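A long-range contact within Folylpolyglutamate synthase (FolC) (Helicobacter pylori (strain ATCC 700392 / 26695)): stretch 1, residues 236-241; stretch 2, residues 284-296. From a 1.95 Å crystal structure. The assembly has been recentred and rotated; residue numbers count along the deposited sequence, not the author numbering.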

# COMPACT_ATOMS: atom_id res chain seq x y z
N LEU A 236 5.03 0.37 -17.44
CA LEU A 236 4.45 0.38 -16.10
C LEU A 236 2.93 0.41 -16.12
O LEU A 236 2.33 1.13 -15.32
CB LEU A 236 5.00 1.56 -15.30
CG LEU A 236 6.50 1.57 -14.96
CD1 LEU A 236 6.93 2.92 -14.42
CD2 LEU A 236 6.83 0.46 -13.97
N ALA A 237 2.29 -0.37 -17.00
CA ALA A 237 0.83 -0.44 -16.99
C ALA A 237 0.28 -0.99 -15.69
O ALA A 237 -0.92 -0.86 -15.43
CB ALA A 237 0.34 -1.30 -18.16
N ARG A 238 1.14 -1.60 -14.86
CA ARG A 238 0.69 -2.12 -13.57
C ARG A 238 0.13 -1.01 -12.69
O ARG A 238 -0.74 -1.26 -11.85
CB ARG A 238 1.84 -2.84 -12.87
CG ARG A 238 1.55 -3.31 -11.46
CD ARG A 238 0.40 -4.30 -11.47
NE ARG A 238 0.02 -4.77 -10.14
CZ ARG A 238 -0.70 -4.07 -9.27
NH1 ARG A 238 -1.09 -2.83 -9.57
NH2 ARG A 238 -1.01 -4.59 -8.10
N PHE A 239 0.60 0.22 -12.87
CA PHE A 239 0.21 1.34 -12.01
C PHE A 239 -0.60 2.35 -12.80
O PHE A 239 -0.23 2.72 -13.92
CB PHE A 239 1.45 2.00 -11.40
CG PHE A 239 2.36 1.03 -10.70
CD1 PHE A 239 2.01 0.50 -9.47
CD2 PHE A 239 3.55 0.64 -11.28
CE1 PHE A 239 2.85 -0.39 -8.82
CE2 PHE A 239 4.39 -0.25 -10.64
CZ PHE A 239 4.04 -0.77 -9.40
N LEU A 240 -1.72 2.79 -12.21
CA LEU A 240 -2.56 3.80 -12.84
C LEU A 240 -1.77 5.09 -13.05
O LEU A 240 -1.12 5.59 -12.13
CB LEU A 240 -3.79 4.09 -11.98
CG LEU A 240 -5.01 3.19 -12.13
CD1 LEU A 240 -6.05 3.53 -11.07
CD2 LEU A 240 -5.60 3.32 -13.53
N ALA A 241 -1.85 5.63 -14.27
CA ALA A 241 -1.15 6.88 -14.57
C ALA A 241 -1.60 8.00 -13.64
O ALA A 241 -0.79 8.84 -13.24
CB ALA A 241 -1.36 7.26 -16.03
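Stretch 2, residues 284-296: IDVGHNPHSAKAL

Stretch 2 leaves a strand that includes Ile284, passes through a loop, and enters a helix at Pro290 that runs on beyond Leu296; the first helical turns lie against stretch 1, which has no regular helix or strand. The backbones come nearest at Arg238 and Ala295, CA to CA 5.1 Å. Leu236 opens a type I turn, closed by Phe239 N to Leu236 O at 3.1 Å, and its own side chain points away. Ala237 meets the helix with both carbonyl and methyl: its O lies 2.8 Å from His291 NE2, its CB 4.2 Å from Ala295 CB, and water 1 donates to Ala237 O (3.1 Å) and to His291 O (2.8 Å), tying the two backbones together. Arg238 starts away from stretch 2, but its end returns to form a salt bridge with Asp285, NE to OD2 2.7 Å and NH2 to OD1 2.9 Å, the carboxylate lying at the guanidinium edge. Ser292 CB covers one guanidinium face, 3.6 Å from Arg238 CZ, while Ala295 CB packs 3.6 Å from Arg238 CA. At Gly287 a CB would clash with Arg238 NH2. Phe239 turns its side chain away. Leu240 lays CD2 over the His291 ring, 3.6 Å from ND1, in a CH-pi contact. Ala241 makes no contact.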

# COMPACT_ATOMS: atom_id res chain seq x y z
N ILE A 284 4.05 -13.10 -8.58
CA ILE A 284 3.24 -12.77 -7.41
C ILE A 284 2.77 -11.32 -7.53
O ILE A 284 3.55 -10.43 -7.88
CB ILE A 284 4.03 -12.97 -6.09
CG1 ILE A 284 4.24 -14.45 -5.82
CG2 ILE A 284 3.29 -12.32 -4.93
CD1 ILE A 284 4.62 -14.75 -4.38
N ASP A 285 1.49 -11.09 -7.21
CA ASP A 285 0.95 -9.74 -7.25
C ASP A 285 -0.19 -9.64 -6.25
O ASP A 285 -1.09 -10.48 -6.23
CB ASP A 285 0.47 -9.37 -8.65
CG ASP A 285 0.16 -7.89 -8.79
OD1 ASP A 285 -0.90 -7.46 -8.28
OD2 ASP A 285 0.98 -7.16 -9.38
N VAL A 286 -0.15 -8.59 -5.41
CA VAL A 286 -1.13 -8.42 -4.35
C VAL A 286 -2.39 -7.70 -4.81
O VAL A 286 -3.28 -7.43 -3.99
CB VAL A 286 -0.53 -7.64 -3.16
CG1 VAL A 286 0.62 -8.43 -2.55
CG2 VAL A 286 -0.05 -6.27 -3.62
N GLY A 287 -2.51 -7.39 -6.10
CA GLY A 287 -3.64 -6.61 -6.56
C GLY A 287 -4.91 -7.42 -6.73
O GLY A 287 -4.94 -8.65 -6.61
N HIS A 288 -6.01 -6.70 -7.01
CA HIS A 288 -7.24 -7.33 -7.48
C HIS A 288 -8.07 -6.22 -8.13
O HIS A 288 -8.88 -5.57 -7.47
CB HIS A 288 -8.02 -8.04 -6.39
CG HIS A 288 -9.10 -8.93 -6.93
ND1 HIS A 288 -10.27 -8.44 -7.47
CD2 HIS A 288 -9.17 -10.28 -7.05
CE1 HIS A 288 -11.02 -9.45 -7.88
NE2 HIS A 288 -10.37 -10.57 -7.64
N ASN A 289 -7.84 -6.02 -9.42
CA ASN A 289 -8.43 -4.91 -10.16
C ASN A 289 -8.41 -5.27 -11.63
O ASN A 289 -7.46 -5.93 -12.08
CB ASN A 289 -7.63 -3.62 -9.94
CG ASN A 289 -8.44 -2.55 -9.26
OD1 ASN A 289 -9.50 -2.82 -8.70
ND2 ASN A 289 -7.94 -1.32 -9.30
N PRO A 290 -9.41 -4.85 -12.40
CA PRO A 290 -9.31 -5.01 -13.86
C PRO A 290 -8.04 -4.40 -14.41
O PRO A 290 -7.43 -4.95 -15.33
CB PRO A 290 -10.57 -4.30 -14.37
CG PRO A 290 -11.53 -4.38 -13.24
CD PRO A 290 -10.69 -4.24 -12.00
N HIS A 291 -7.61 -3.26 -13.85
CA HIS A 291 -6.41 -2.61 -14.37
C HIS A 291 -5.16 -3.45 -14.12
O HIS A 291 -4.33 -3.63 -15.02
CB HIS A 291 -6.25 -1.22 -13.75
CG HIS A 291 -5.16 -0.42 -14.38
ND1 HIS A 291 -5.35 0.33 -15.52
CD2 HIS A 291 -3.85 -0.27 -14.06
CE1 HIS A 291 -4.22 0.92 -15.86
NE2 HIS A 291 -3.29 0.57 -14.99
N SER A 292 -4.99 -3.96 -12.90
CA SER A 292 -3.82 -4.78 -12.64
C SER A 292 -3.92 -6.13 -13.35
O SER A 292 -2.91 -6.66 -13.81
CB SER A 292 -3.60 -4.99 -11.14
OG SER A 292 -4.75 -5.52 -10.50
N ALA A 293 -5.13 -6.67 -13.48
CA ALA A 293 -5.29 -7.94 -14.18
C ALA A 293 -4.86 -7.83 -15.63
O ALA A 293 -4.20 -8.73 -16.17
CB ALA A 293 -6.73 -8.44 -14.06
N LYS A 294 -5.22 -6.72 -16.29
CA LYS A 294 -4.77 -6.50 -17.66
C LYS A 294 -3.25 -6.42 -17.74
O LYS A 294 -2.64 -6.99 -18.64
CB LYS A 294 -5.41 -5.24 -18.23
CG LYS A 294 -6.90 -5.36 -18.51
CD LYS A 294 -7.49 -4.05 -18.99
CE LYS A 294 -8.95 -4.20 -19.37
NZ LYS A 294 -9.62 -2.89 -19.56
N ALA A 295 -2.64 -5.71 -16.79
CA ALA A 295 -1.18 -5.57 -16.80
C ALA A 295 -0.49 -6.90 -16.53
O ALA A 295 0.57 -7.18 -17.10
CB ALA A 295 -0.76 -4.53 -15.76
N LEU A 296 -1.07 -7.73 -15.67
CA LEU A 296 -0.46 -9.02 -15.39
C LEU A 296 -0.61 -9.97 -16.58
O LEU A 296 0.29 -10.76 -16.87
CB LEU A 296 -1.05 -9.63 -14.13
CG LEU A 296 -0.54 -8.92 -12.88
CD1 LEU A 296 -1.53 -9.06 -11.76
CD2 LEU A 296 0.82 -9.47 -12.46
O HOH W 1 -3.39 -1.93 -17.05